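NTP pyrophosphohydrolase MazG-like domain-containing protein (Vibrio sp. DAT722, PDB 2Q9L) probably hydrolyses nucleoside triphosphates to the monophosphate and pyrophosphate, as a metal-dependent, all-helical MazG-type pyrophosphohydrolase. Local coordinates at the interface of chains A and B. Coordinates in Å, arbitrary orientation; residue numbers count along the deposited sequence, not the author numbering. Chains: chain A/B, Hypothetical protein.

The C-alpha centres of contact 1 and contact 2 lie about 18 Å apart within one two-fold interface; contact 2 recurs with the chains exchanged, while contact 1 straddles the axis and holds both halves. They share the last helix of chain B: B:Glu78, in its first turn, meets the N-terminus of chain A in contact 1, and B:Leu83, B:Lys84, B:Val86 and B:Leu87 lie against chain A in contact 2. Contact 1 is a backbone-paired junction with polar groups and a few apolar touches; contact 2 is a leucine-rich patch farther out. The pairing may be a building block of the four-copy deposited assembly.

Contact 1: the interface of chains A and B. Residues chain A 1-3, 6, 78; chain B 1-3, 6, 78.
A short antiparallel beta bridge joins the two N-termini across the two-fold axis, with A:Lys2 paired to B:Lys2 just ahead of helix 3-13 in each chain. Two backbone hydrogen bonds make it. B:Leu3 N donates to A:Met1 O at 2.9 Å, nearly straight at the hydrogen (175°) and almost along the C=O axis. Its twin, from A:Leu3 N to B:Met1 O, is 3.1 Å long and lies in the carbonyl plane. Each bond thus uses the first amide of a helix, an N-H that has no acceptor within its own helix. The start of helix 77-87 adds a carboxylate: B:Glu78, with CG anti to the backbone N (chi1 -157°), extends so that OE2 makes a hydrogen bond with the terminal amine A:Met1 N at 3.1 Å. The same OE2 takes B:Lys2 NZ on its syn lone pair in a hydrogen-bonded salt bridge within chain B, also at 3.1 Å, so two probably cationic groups converge on one oxygen and would favour its ionised form. In the exchanged site the balance shifts: the equivalent salt bridge within chain A, again on the syn lone pair, brings A:Lys2 NZ to 2.8 Å from A:Glu78 OE2, whereas B:Met1 N stays 3.6 Å from that oxygen. B:Met1 crosses A:Glu78 obliquely, its CB beside the carboxylate carbon. A:Leu6 and B:Leu3 also cross obliquely, touching through one methyl of each, CD2 to CD2, at 3.9 Å.

Contact 2: the interface of chains A and B. Residues chain A 45-48, 51, 57, 60; chain B 83-84, 86-87.
Leucines form the apolar centre of this helix-against-loop contact in the MazG-like pair, where one face of chain B helix 77-87 meets the 3-10 turn 48-50 and adjoining loop of chain A. A:Leu51 has CG anti to the backbone N (chi1 -176°) and sends CD2 obliquely between two residues one helical turn apart. That methyl lies 3.6 Å from B:Leu87 CD1 and 3.9 Å from B:Leu83 CB. A:Leu48 slides past B:Leu87 in the opposite direction, its CD1 resting 3.8 Å from B:Leu87 CG, while its other methyl, CD2, crosses toward B:Val86 CG1. B:Leu83 and B:Leu87 both hold CG anti to the carbonyl carbon. From there B:Leu83 points its methyl CD1 at the loop, in van der Waals contact with the carbonyl oxygen A:Pro46 O at 3.3 Å, and approaches the amide end of A:Gln45 tip to tip. On the other flank, B:Lys84 folds at chi2 and chi3 (-73° and -81°). Its CB and CG lie above the plane of the A:Tyr60 ring, just outside the rim on the CD2-CE2 side, with CG 3.6 Å from A:Tyr60 CD2; CE lies farther out and nearer the plane. The folded chain then turns its amine toward helix 55-72 and crosses A:Glu57 at about a right angle, with CD beside the glutamate CG. At this polar rim the side-chain amine B:Lys84 NZ and the carboxylate A:Glu57 OE2 form a long salt bridge of 3.8 Å.

Contact 1: the interface of chains A and B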
# COMPACT_ATOMS: atom_id res chain seq x y z
N MET A 1 -16.42 18.64 -8.87
CA MET A 1 -16.70 17.33 -8.23
C MET A 1 -16.68 17.47 -6.71
O MET A 1 -15.62 17.64 -6.10
CB MET A 1 -15.67 16.28 -8.68
CG MET A 1 -16.02 14.82 -8.36
SD MET A 1 -17.78 14.50 -8.61
CE MET A 1 -17.78 12.78 -9.08
N LYS A 2 -17.85 17.40 -6.09
CA LYS A 2 -17.94 17.33 -4.63
C LYS A 2 -17.58 15.91 -4.14
O LYS A 2 -17.94 14.92 -4.78
CB LYS A 2 -19.34 17.74 -4.17
CG LYS A 2 -19.37 18.56 -2.89
CD LYS A 2 -20.61 19.42 -2.83
CE LYS A 2 -20.84 19.99 -1.43
NZ LYS A 2 -21.19 18.93 -0.43
N LEU A 3 -16.87 15.83 -3.02
CA LEU A 3 -16.38 14.56 -2.45
C LEU A 3 -17.51 13.58 -2.11
O LEU A 3 -17.38 12.37 -2.35
CB LEU A 3 -15.48 14.83 -1.24
CG LEU A 3 -14.81 13.66 -0.50
CD1 LEU A 3 -13.97 12.81 -1.44
CD2 LEU A 3 -13.99 14.19 0.66
N LEU A 6 -18.78 12.25 -5.50
CA LEU A 6 -17.87 11.20 -5.96
C LEU A 6 -18.15 9.84 -5.30
O LEU A 6 -18.30 8.83 -6.00
CB LEU A 6 -16.41 11.59 -5.72
CG LEU A 6 -15.35 10.72 -6.38
CD1 LEU A 6 -15.63 10.51 -7.87
CD2 LEU A 6 -13.99 11.34 -6.17
N GLU A 78 -16.70 13.05 3.87
CA GLU A 78 -16.88 14.49 4.06
C GLU A 78 -17.16 14.84 5.52
O GLU A 78 -16.67 15.85 6.02
CB GLU A 78 -18.02 15.00 3.16
CG GLU A 78 -17.91 16.46 2.75
CD GLU A 78 -18.56 16.74 1.39
OE1 GLU A 78 -17.98 16.35 0.35
OE2 GLU A 78 -19.65 17.35 1.37
N MET B 1 -17.76 20.29 0.33
CA MET B 1 -16.29 20.18 0.14
C MET B 1 -15.94 19.68 -1.27
O MET B 1 -16.02 18.48 -1.54
CB MET B 1 -15.68 19.26 1.22
CG MET B 1 -14.13 19.22 1.28
SD MET B 1 -13.48 20.91 1.25
CE MET B 1 -11.80 20.70 1.82
N LYS B 2 -15.58 20.60 -2.16
CA LYS B 2 -15.12 20.22 -3.50
C LYS B 2 -13.76 19.51 -3.41
O LYS B 2 -12.93 19.87 -2.56
CB LYS B 2 -15.04 21.42 -4.45
CG LYS B 2 -16.38 21.78 -5.09
CD LYS B 2 -16.31 23.07 -5.91
CE LYS B 2 -16.01 22.83 -7.39
NZ LYS B 2 -14.57 22.55 -7.67
N LEU B 3 -13.56 18.51 -4.26
CA LEU B 3 -12.31 17.74 -4.29
C LEU B 3 -11.09 18.60 -4.69
O LEU B 3 -9.99 18.38 -4.18
CB LEU B 3 -12.47 16.53 -5.22
CG LEU B 3 -11.30 15.63 -5.61
CD1 LEU B 3 -10.59 15.06 -4.38
CD2 LEU B 3 -11.81 14.52 -6.53
N LEU B 6 -10.34 20.53 -1.55
CA LEU B 6 -9.60 19.70 -0.60
C LEU B 6 -8.12 19.67 -0.95
O LEU B 6 -7.27 19.89 -0.09
CB LEU B 6 -10.16 18.27 -0.54
CG LEU B 6 -9.53 17.34 0.49
CD1 LEU B 6 -9.60 17.90 1.90
CD2 LEU B 6 -10.17 15.95 0.44
N GLU B 78 -9.48 16.36 -9.94
CA GLU B 78 -10.81 16.63 -10.51
C GLU B 78 -10.79 16.58 -12.04
O GLU B 78 -11.72 16.06 -12.65
CB GLU B 78 -11.30 17.98 -10.01
CG GLU B 78 -12.81 18.15 -10.05
CD GLU B 78 -13.29 19.27 -9.14
OE1 GLU B 78 -13.08 19.19 -7.91
OE2 GLU B 78 -13.87 20.22 -9.67

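Contact 2: the interface of chains A and B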
# COMPACT_ATOMS: atom_id res chain seq x y z
N GLN A 45 0.11 16.75 -15.47
CA GLN A 45 -1.30 16.53 -15.77
C GLN A 45 -1.45 16.06 -17.21
O GLN A 45 -1.34 16.86 -18.14
CB GLN A 45 -2.14 17.78 -15.48
CG GLN A 45 -3.64 17.64 -15.81
CD GLN A 45 -4.30 16.52 -15.04
OE1 GLN A 45 -4.02 16.31 -13.86
NE2 GLN A 45 -5.19 15.78 -15.70
N PRO A 46 -1.69 14.75 -17.41
CA PRO A 46 -1.78 14.14 -18.73
C PRO A 46 -3.00 14.57 -19.55
O PRO A 46 -4.07 14.85 -18.99
CB PRO A 46 -1.90 12.64 -18.41
CG PRO A 46 -2.50 12.60 -17.04
CD PRO A 46 -1.88 13.76 -16.33
N THR A 47 -2.80 14.61 -20.86
CA THR A 47 -3.88 14.57 -21.83
C THR A 47 -4.45 13.16 -21.83
O THR A 47 -3.98 12.30 -21.08
CB THR A 47 -3.34 14.88 -23.24
OG1 THR A 47 -2.22 14.03 -23.51
CG2 THR A 47 -2.90 16.34 -23.34
N LEU A 48 -5.45 12.91 -22.68
CA LEU A 48 -6.13 11.61 -22.73
C LEU A 48 -5.23 10.45 -23.17
O LEU A 48 -5.38 9.33 -22.68
CB LEU A 48 -7.39 11.69 -23.60
CG LEU A 48 -8.34 10.48 -23.63
CD1 LEU A 48 -8.72 9.98 -22.23
CD2 LEU A 48 -9.59 10.76 -24.46
N LEU A 51 -2.65 9.29 -20.44
CA LEU A 51 -3.30 8.94 -19.17
C LEU A 51 -2.95 7.55 -18.60
O LEU A 51 -2.72 7.40 -17.37
CB LEU A 51 -4.82 9.13 -19.28
CG LEU A 51 -5.64 8.91 -18.01
CD1 LEU A 51 -5.15 9.78 -16.87
CD2 LEU A 51 -7.09 9.21 -18.31
N GLU A 57 -3.36 8.99 -13.14
CA GLU A 57 -4.34 7.91 -13.20
C GLU A 57 -4.29 6.98 -12.01
O GLU A 57 -5.34 6.52 -11.55
CB GLU A 57 -4.17 7.09 -14.47
CG GLU A 57 -5.36 6.19 -14.74
CD GLU A 57 -5.04 5.13 -15.76
OE1 GLU A 57 -4.14 4.31 -15.48
OE2 GLU A 57 -5.68 5.13 -16.84
N TYR A 60 -5.75 8.66 -9.06
CA TYR A 60 -7.19 8.61 -9.19
C TYR A 60 -7.71 7.23 -8.80
O TYR A 60 -8.60 7.13 -7.95
CB TYR A 60 -7.72 9.00 -10.58
CG TYR A 60 -9.21 8.78 -10.65
CD1 TYR A 60 -10.11 9.70 -10.09
CD2 TYR A 60 -9.74 7.63 -11.24
CE1 TYR A 60 -11.48 9.48 -10.13
CE2 TYR A 60 -11.11 7.40 -11.29
CZ TYR A 60 -11.97 8.32 -10.73
OH TYR A 60 -13.33 8.10 -10.77
N LEU B 83 -11.36 13.01 -17.25
CA LEU B 83 -10.78 12.19 -18.32
C LEU B 83 -11.09 10.69 -18.17
O LEU B 83 -11.30 10.00 -19.18
CB LEU B 83 -9.26 12.40 -18.42
CG LEU B 83 -8.66 13.74 -18.88
CD1 LEU B 83 -7.14 13.68 -18.71
CD2 LEU B 83 -9.02 14.08 -20.32
N LYS B 84 -11.12 10.20 -16.93
CA LYS B 84 -11.53 8.82 -16.66
C LYS B 84 -13.00 8.56 -17.03
O LYS B 84 -13.33 7.47 -17.51
CB LYS B 84 -11.25 8.39 -15.20
CG LYS B 84 -9.78 8.16 -14.82
CD LYS B 84 -9.16 6.86 -15.39
CE LYS B 84 -9.49 5.60 -14.59
NZ LYS B 84 -9.06 4.37 -15.31
N VAL B 86 -14.47 9.95 -19.53
CA VAL B 86 -14.45 9.88 -21.00
C VAL B 86 -14.08 8.47 -21.45
O VAL B 86 -14.78 7.86 -22.27
CB VAL B 86 -13.50 10.95 -21.60
CG1 VAL B 86 -13.43 10.85 -23.11
CG2 VAL B 86 -13.92 12.36 -21.18
N LEU B 87 -12.98 7.96 -20.89
CA LEU B 87 -12.53 6.58 -21.08
C LEU B 87 -13.61 5.56 -20.73
O LEU B 87 -13.79 4.57 -21.45
CB LEU B 87 -11.29 6.30 -20.22
CG LEU B 87 -9.88 6.73 -20.64
CD1 LEU B 87 -8.90 6.34 -19.53
CD2 LEU B 87 -9.45 6.10 -21.95